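Local coordinates for soluble epoxide hydrolase (Bacillus megaterium, PDB 4INZ), which belongs to the alpha/beta hydrolase fold family, with a mainly parallel beta sheet flanked by helices and a largely helical cap set over it, at residues 29-34 / 74-79; 50-55 / 198-203; 177-182 / 207-212. The protein carries 1 engineered substitution. All coordinates share one frame; numbering follows the deposited sequence. Where two conformers were deposited one is given.

In the fold
From the N terminus, strand 28-36 comes first, and contact 1 closes a loop when residues 74-79, which follow strand 66-70, return to its beginning. Residues 50-55, inside that loop, meet the start of helix 198-210 in contact 2, so contacts 1 and 2 cross along the chain. Contact 3 joins helix 169-193 to the end of the same helix 198-210; it crosses contact 2 but follows contact 1 in series. Helix 198-210 thus meets the 50-55 loop near its start and, near its end, both helix 169-193 and the 74-79 loop. Asn76 touches both Phe50 and Ser207, bringing the three contacts together where cap and core meet.

Contact 1. Residues 29-34 / 74-79; sequences NLHYIS and GYNLSE
Three hydrogen bonds tie the start of segment 29-34, on strand 28-36, to the loop 74-79. Glu79 N donates to Asn29 O at 2.8 Å, nearly along the C=O axis. The same residue answers with its side chain: CG lies anti to the backbone N, and OE1 accepts from Asn29 N at 2.8 Å, met from above the carboxylate plane. Both polar backbone atoms of Asn29 are held by one glutamate. Further along the strand, His31 N donates to Ser78 OG over 2.8 Å (157°), and this hydroxyl also bonds Asp71 O. Leu77 runs alongside His31, pointing the same way, and lays CD1 over one ring face, 3.9 Å from the centroid. Asn76 sets its amide almost perpendicular to that ring. His31 ND1 and Asn76 ND2 both bond OD2 of Asp71, which fixes the two groups and would probably favour a proton on ND1. Leu77 sits in a type II' beta turn from Tyr75 to Ser78, closed by Ser78 N to Tyr75 O at 2.9 Å. The arrangement belongs to the antiparallel end of the alpha/beta hydrolase sheet, one strand in from its edge, where the loop leaving strand 66-70 bonds back to neighbouring strand 28-36.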
# COMPACT_ATOMS: atom_id res chain seq x y z
N ASN A 29 -8.16 11.26 -13.26
CA ASN A 29 -9.27 10.33 -13.10
C ASN A 29 -8.75 9.04 -12.50
O ASN A 29 -7.93 8.35 -13.12
CB ASN A 29 -9.93 10.02 -14.45
CG ASN A 29 -10.67 11.20 -15.04
OD1 ASN A 29 -11.28 11.99 -14.32
ND2 ASN A 29 -10.64 11.32 -16.36
N LEU A 30 -9.21 8.71 -11.30
CA LEU A 30 -8.82 7.47 -10.65
C LEU A 30 -9.93 6.44 -10.72
O LEU A 30 -11.09 6.75 -10.47
CB LEU A 30 -8.45 7.71 -9.19
CG LEU A 30 -7.31 8.68 -8.91
CD1 LEU A 30 -7.02 8.70 -7.43
CD2 LEU A 30 -6.07 8.29 -9.70
N HIS A 31 -9.56 5.21 -11.07
CA HIS A 31 -10.49 4.09 -11.12
C HIS A 31 -10.58 3.40 -9.76
O HIS A 31 -9.59 3.33 -9.03
CB HIS A 31 -10.02 3.10 -12.18
CG HIS A 31 -10.86 1.86 -12.27
ND1 HIS A 31 -10.51 0.68 -11.66
CD2 HIS A 31 -12.02 1.62 -12.93
CE1 HIS A 31 -11.43 -0.24 -11.92
NE2 HIS A 31 -12.35 0.30 -12.69
N TYR A 32 -11.75 2.88 -9.41
CA TYR A 32 -11.88 2.17 -8.13
C TYR A 32 -12.96 1.09 -8.19
O TYR A 32 -13.86 1.15 -9.03
CB TYR A 32 -12.18 3.13 -6.97
CG TYR A 32 -13.51 3.87 -7.07
CD1 TYR A 32 -13.58 5.12 -7.67
CD2 TYR A 32 -14.67 3.33 -6.55
CE1 TYR A 32 -14.77 5.81 -7.76
CE2 TYR A 32 -15.88 4.02 -6.63
CZ TYR A 32 -15.92 5.26 -7.24
OH TYR A 32 -17.11 5.96 -7.34
N ILE A 33 -12.84 0.11 -7.30
CA ILE A 33 -13.86 -0.91 -7.10
C ILE A 33 -14.70 -0.50 -5.91
O ILE A 33 -14.15 -0.07 -4.89
CB ILE A 33 -13.25 -2.27 -6.71
CG1 ILE A 33 -12.29 -2.78 -7.78
CG2 ILE A 33 -14.35 -3.30 -6.45
CD1 ILE A 33 -11.65 -4.09 -7.37
N SER A 34 -16.01 -0.66 -6.02
CA SER A 34 -16.93 -0.26 -4.95
C SER A 34 -17.95 -1.36 -4.69
O SER A 34 -18.48 -1.96 -5.62
CB SER A 34 -17.64 1.04 -5.34
OG SER A 34 -18.68 1.35 -4.44
N GLY A 74 -1.50 6.00 -12.05
CA GLY A 74 -0.51 5.25 -12.79
C GLY A 74 -0.83 3.77 -12.90
O GLY A 74 -0.29 3.09 -13.77
N TYR A 75 -1.70 3.27 -12.03
CA TYR A 75 -2.02 1.84 -11.97
C TYR A 75 -3.32 1.45 -12.68
O TYR A 75 -4.32 2.16 -12.60
CB TYR A 75 -2.15 1.38 -10.51
CG TYR A 75 -0.84 1.15 -9.80
CD1 TYR A 75 -0.12 2.21 -9.27
CD2 TYR A 75 -0.33 -0.14 -9.63
CE1 TYR A 75 1.08 2.00 -8.58
CE2 TYR A 75 0.85 -0.35 -8.95
CZ TYR A 75 1.56 0.72 -8.44
OH TYR A 75 2.74 0.50 -7.76
N ASN A 76 -3.30 0.28 -13.32
CA ASN A 76 -4.49 -0.30 -13.93
C ASN A 76 -5.23 0.73 -14.79
O ASN A 76 -4.66 1.29 -15.71
CB ASN A 76 -5.41 -0.89 -12.85
CG ASN A 76 -6.51 -1.77 -13.41
OD1 ASN A 76 -6.35 -2.39 -14.45
ND2 ASN A 76 -7.65 -1.80 -12.72
N LEU A 77 -6.49 0.99 -14.46
CA LEU A 77 -7.32 1.88 -15.27
C LEU A 77 -7.25 3.35 -14.84
O LEU A 77 -7.86 4.22 -15.47
CB LEU A 77 -8.76 1.39 -15.31
CG LEU A 77 -8.97 0.06 -16.04
CD1 LEU A 77 -10.35 -0.52 -15.76
CD2 LEU A 77 -8.73 0.19 -17.55
N SER A 78 -6.51 3.63 -13.78
CA SER A 78 -6.35 5.02 -13.35
C SER A 78 -5.48 5.79 -14.32
O SER A 78 -4.64 5.22 -15.01
CB SER A 78 -5.78 5.09 -11.93
OG SER A 78 -6.77 4.68 -11.00
N GLU A 79 -5.69 7.10 -14.36
CA GLU A 79 -4.92 7.98 -15.22
C GLU A 79 -3.42 7.83 -14.97
O GLU A 79 -2.99 7.51 -13.85
CB GLU A 79 -5.36 9.43 -15.02
CG GLU A 79 -4.74 10.41 -15.97
CD GLU A 79 -5.55 11.69 -16.09
OE1 GLU A 79 -6.71 11.72 -15.63
OE2 GLU A 79 -5.02 12.67 -16.66

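Contact 2. Residues 50-55 / 198-203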
# COMPACT_ATOMS: atom_id res chain seq x y z
N PHE A 50 -2.85 -3.83 -7.36
CA PHE A 50 -3.90 -2.87 -7.69
C PHE A 50 -5.12 -3.23 -6.86
O PHE A 50 -5.02 -4.05 -5.96
CB PHE A 50 -4.20 -2.86 -9.20
CG PHE A 50 -4.78 -4.14 -9.75
CD1 PHE A 50 -4.06 -5.33 -9.71
CD2 PHE A 50 -6.03 -4.15 -10.36
CE1 PHE A 50 -4.59 -6.51 -10.24
CE2 PHE A 50 -6.56 -5.32 -10.91
CZ PHE A 50 -5.84 -6.50 -10.84
N SER A 51 -6.26 -2.62 -7.15
CA SER A 51 -7.44 -2.79 -6.31
C SER A 51 -7.80 -4.26 -6.06
O SER A 51 -8.30 -4.61 -4.98
CB SER A 51 -8.63 -2.04 -6.91
OG SER A 51 -8.81 -2.41 -8.27
N HIS A 52 -7.55 -5.11 -7.04
CA HIS A 52 -7.95 -6.52 -6.96
C HIS A 52 -7.30 -7.26 -5.78
O HIS A 52 -7.82 -8.28 -5.33
CB HIS A 52 -7.60 -7.22 -8.28
CG HIS A 52 -8.13 -8.62 -8.40
ND1 HIS A 52 -9.47 -8.90 -8.53
CD2 HIS A 52 -7.49 -9.81 -8.46
CE1 HIS A 52 -9.64 -10.21 -8.64
NE2 HIS A 52 -8.45 -10.79 -8.60
N ILE A 53 -6.17 -6.76 -5.28
CA ILE A 53 -5.51 -7.48 -4.19
C ILE A 53 -6.41 -7.56 -2.95
O ILE A 53 -6.24 -8.45 -2.10
CB ILE A 53 -4.12 -6.89 -3.83
CG1 ILE A 53 -3.34 -7.87 -2.94
CG2 ILE A 53 -4.26 -5.52 -3.14
CD1 ILE A 53 -1.88 -7.52 -2.83
N TRP A 54 -7.38 -6.66 -2.87
CA TRP A 54 -8.25 -6.56 -1.70
C TRP A 54 -9.55 -7.35 -1.84
O TRP A 54 -10.43 -7.25 -0.97
CB TRP A 54 -8.59 -5.09 -1.44
CG TRP A 54 -7.40 -4.25 -1.15
CD1 TRP A 54 -6.87 -3.27 -1.96
CD2 TRP A 54 -6.58 -4.30 0.02
NE1 TRP A 54 -5.77 -2.70 -1.35
CE2 TRP A 54 -5.58 -3.31 -0.13
CE3 TRP A 54 -6.60 -5.07 1.18
CZ2 TRP A 54 -4.60 -3.08 0.84
CZ3 TRP A 54 -5.63 -4.84 2.16
CH2 TRP A 54 -4.65 -3.85 1.97
N ARG A 55 -9.66 -8.13 -2.90
CA ARG A 55 -10.91 -8.81 -3.23
C ARG A 55 -11.57 -9.55 -2.05
O ARG A 55 -12.80 -9.53 -1.91
CB ARG A 55 -10.69 -9.78 -4.40
CG ARG A 55 -9.66 -10.87 -4.13
CD ARG A 55 -9.11 -11.44 -5.44
NE ARG A 55 -8.14 -12.50 -5.22
CZ ARG A 55 -6.86 -12.28 -4.93
NH1 ARG A 55 -6.41 -11.03 -4.82
NH2 ARG A 55 -6.04 -13.31 -4.74
N ALA A 198 -6.56 -18.81 -11.75
CA ALA A 198 -6.33 -18.45 -13.14
C ALA A 198 -6.98 -17.10 -13.45
O ALA A 198 -6.40 -16.26 -14.15
CB ALA A 198 -6.89 -19.52 -14.08
N ASP A 199 -8.18 -16.88 -12.93
CA ASP A 199 -8.85 -15.61 -13.14
C ASP A 199 -8.10 -14.47 -12.46
O ASP A 199 -8.05 -13.35 -12.98
CB ASP A 199 -10.31 -15.66 -12.69
CG ASP A 199 -11.19 -16.48 -13.64
OD1 ASP A 199 -10.69 -16.91 -14.70
OD2 ASP A 199 -12.38 -16.68 -13.33
N ASP A 200 -7.51 -14.74 -11.29
CA ASP A 200 -6.72 -13.71 -10.62
C ASP A 200 -5.52 -13.34 -11.48
O ASP A 200 -5.16 -12.16 -11.60
CB ASP A 200 -6.21 -14.18 -9.26
CG ASP A 200 -7.31 -14.34 -8.24
OD1 ASP A 200 -8.30 -13.56 -8.28
OD2 ASP A 200 -7.19 -15.24 -7.39
N VAL A 201 -4.88 -14.35 -12.07
CA VAL A 201 -3.72 -14.13 -12.91
C VAL A 201 -4.11 -13.24 -14.09
O VAL A 201 -3.41 -12.28 -14.43
CB VAL A 201 -3.10 -15.47 -13.40
CG1 VAL A 201 -2.06 -15.23 -14.50
CG2 VAL A 201 -2.49 -16.23 -12.23
N GLN A 202 -5.24 -13.55 -14.71
CA GLN A 202 -5.74 -12.76 -15.84
C GLN A 202 -6.01 -11.32 -15.43
O GLN A 202 -5.73 -10.38 -16.19
CB GLN A 202 -7.01 -13.40 -16.41
CG GLN A 202 -7.57 -12.66 -17.63
CD GLN A 202 -6.62 -12.73 -18.81
OE1 GLN A 202 -6.57 -13.73 -19.52
NE2 GLN A 202 -5.85 -11.65 -19.02
N ALA A 203 -6.56 -11.13 -14.24
CA ALA A 203 -6.84 -9.79 -13.75
C ALA A 203 -5.55 -9.00 -13.57
O ALA A 203 -5.48 -7.83 -13.91
CB ALA A 203 -7.63 -9.83 -12.45
O HOH W 1 -8.40 -15.50 -5.11
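Residues 51-54 form a short 3-10 segment that runs into helix 55-61, with Trp54 at the N-cap, while 198-203 are the first turns of helix 198-210. The backbones stay apart, the nearest CA atoms being those of His52 and Ala203 at 7.6 Å, so side chains bridge between them. The centre is a His-carboxylate hydrogen bond joining the core of this alpha/beta hydrolase fold to a helix of its cap. His52, its CG anti to the backbone N (chi1 -172°), turns the NE2 edge of its ring to Asp200, and NE2 donates to Asp200 OD1 at 2.8 Å (161°); the oxygen lies near the ring plane, but the donor stands above the carboxylate plane. The ring is sandwiched: Ala203 CB sits over the centre of one face, 4.1 Å from the centroid, and Arg55 CD over the rim of the opposite one. Beside it, Phe50 brings CZ to 3.4 Å from Ala203 O.

Arg55 starts from the crowded first torsion (chi1 60°) and extends to NE. Its NH1 turns back in plane to His52 O, which also accepts from Arg55 N; the same NH1 has a second partner in His288 ND1. NE forms a salt bridge of charges alone with Asp200 OD1, no N-H pointing at the oxygen. OD2 accepts from Thr197 N just before the helix, a position where the helix start would tend to stabilise the negative charge. Water 1 links the two side chains a second time, accepting from Arg55 NE at 3.0 Å and donating to Asp200 OD2 at 2.6 Å.

Contact 3. Residues 177-182 / 207-212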
# COMPACT_ATOMS: atom_id res chain seq x y z
N ASP A 177 8.63 -9.42 -22.58
CA ASP A 177 8.09 -10.77 -22.66
C ASP A 177 6.87 -10.97 -21.78
O ASP A 177 6.87 -11.77 -20.84
CB ASP A 177 9.18 -11.78 -22.34
CG ASP A 177 10.38 -11.64 -23.25
OD1 ASP A 177 10.28 -12.06 -24.42
OD2 ASP A 177 11.41 -11.11 -22.80
N ASN A 178 5.81 -10.23 -22.10
CA ASN A 178 4.56 -10.39 -21.39
C ASN A 178 4.72 -10.09 -19.89
O ASN A 178 4.24 -10.84 -19.04
CB ASN A 178 4.01 -11.80 -21.63
CG ASN A 178 2.60 -11.99 -21.11
OD1 ASN A 178 2.26 -13.05 -20.58
ND2 ASN A 178 1.77 -10.96 -21.27
N PHE A 179 5.41 -9.00 -19.58
CA PHE A 179 5.62 -8.56 -18.20
C PHE A 179 6.30 -9.62 -17.34
O PHE A 179 5.90 -9.87 -16.20
CB PHE A 179 4.29 -8.13 -17.57
CG PHE A 179 3.61 -7.02 -18.33
CD1 PHE A 179 3.92 -5.69 -18.07
CD2 PHE A 179 2.69 -7.31 -19.32
CE1 PHE A 179 3.31 -4.67 -18.79
CE2 PHE A 179 2.07 -6.29 -20.04
CZ PHE A 179 2.38 -4.97 -19.78
N SER A 180 7.36 -10.23 -17.88
CA SER A 180 8.04 -11.33 -17.23
C SER A 180 8.56 -10.96 -15.84
O SER A 180 8.46 -11.76 -14.91
CB SER A 180 9.19 -11.84 -18.10
OG SER A 180 10.05 -10.78 -18.46
N GLY A 181 9.10 -9.75 -15.70
CA GLY A 181 9.63 -9.33 -14.42
C GLY A 181 8.56 -9.27 -13.35
O GLY A 181 8.79 -9.66 -12.20
N LEU A 182 7.38 -8.78 -13.72
CA LEU A 182 6.27 -8.68 -12.79
C LEU A 182 5.65 -10.06 -12.51
O LEU A 182 5.23 -10.35 -11.39
CB LEU A 182 5.20 -7.72 -13.32
CG LEU A 182 5.65 -6.27 -13.48
CD1 LEU A 182 4.62 -5.46 -14.27
CD2 LEU A 182 5.92 -5.63 -12.12
N SER A 207 -4.22 -5.72 -15.57
CA SER A 207 -3.85 -4.51 -14.84
C SER A 207 -2.53 -3.95 -15.36
O SER A 207 -2.37 -2.73 -15.44
CB SER A 207 -3.78 -4.75 -13.33
OG SER A 207 -2.54 -5.33 -12.94
N TRP A 208 -1.60 -4.83 -15.71
CA TRP A 208 -0.30 -4.39 -16.20
C TRP A 208 -0.37 -3.88 -17.64
O TRP A 208 0.32 -2.92 -18.00
CB TRP A 208 0.73 -5.52 -16.05
CG TRP A 208 0.97 -5.83 -14.59
CD1 TRP A 208 0.87 -4.97 -13.54
CD2 TRP A 208 1.33 -7.10 -14.03
NE1 TRP A 208 1.15 -5.61 -12.36
CE2 TRP A 208 1.43 -6.93 -12.64
CE3 TRP A 208 1.58 -8.36 -14.58
CZ2 TRP A 208 1.78 -7.97 -11.78
CZ3 TRP A 208 1.93 -9.40 -13.72
CH2 TRP A 208 2.02 -9.20 -12.34
N GLU A 209 -1.22 -4.50 -18.44
CA GLU A 209 -1.46 -4.05 -19.81
C GLU A 209 -2.10 -2.68 -19.81
O GLU A 209 -1.79 -1.83 -20.65
CB GLU A 209 -2.39 -5.03 -20.54
CG GLU A 209 -1.81 -6.42 -20.73
CD GLU A 209 -1.16 -6.64 -22.08
OE1 GLU A 209 -1.13 -5.71 -22.92
OE2 GLU A 209 -0.68 -7.77 -22.31
N ASN A 210 -3.02 -2.46 -18.87
CA ASN A 210 -3.76 -1.19 -18.79
C ASN A 210 -3.00 -0.09 -18.06
O ASN A 210 -3.15 1.10 -18.37
CB ASN A 210 -5.12 -1.43 -18.11
CG ASN A 210 -6.07 -2.24 -18.97
OD1 ASN A 210 -6.07 -2.10 -20.19
ND2 ASN A 210 -6.88 -3.09 -18.35
N GLY A 211 -2.18 -0.48 -17.10
CA GLY A 211 -1.43 0.46 -16.28
C GLY A 211 -0.15 0.88 -16.97
O GLY A 211 0.07 0.56 -18.13
N SER A 212 0.70 1.60 -16.23
CA SER A 212 1.98 2.07 -16.76
C SER A 212 3.11 1.70 -15.81
O SER A 212 3.18 2.19 -14.68
CB SER A 212 1.96 3.58 -16.95
OG SER A 212 3.28 4.06 -17.19
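Trp208 carries this contact, its CB meeting one aromatic ring while its indole receives a leucine. CG of Trp208 stands anti to the carbonyl carbon (chi1 -65°), which carries the indole across to Leu182 while CB faces Phe179. That CB sits over the centre of the phenyl ring, 3.8 Å from the centroid, in a CH-pi contact. Phe179 has the same kind of first torsion (chi1 -58°), and its ring slides past the tryptophan so that CZ comes to 3.4 Å from Trp208 O. The two ring planes are inclined at 40°, an oblique pair rather than a stack.

Leu182, again with CG anti to the carbonyl carbon, lies on an indole face: CB is 3.5 Å from the centroid of the six-membered ring, and CD1 reaches across to the five-membered ring, 3.7 Å from Trp208 CG. The indole is held in its rotation from outside by a hydrogen bond between NE1 and Pro48 O. At the rim of the phenyl ring, Glu209 bends at its second torsion and brings CD to 3.8 Å from Phe179 CE2.

Residues 177-179 have positive phi values, so the backbone leaves right-handed helical geometry just where Phe179 is delivered, and helix 169-193 is kinked there. No hydrogen bond crosses between the segments; the join is mainly apolar and aromatic helix-to-helix packing within the helical cap of an alpha/beta hydrolase fold.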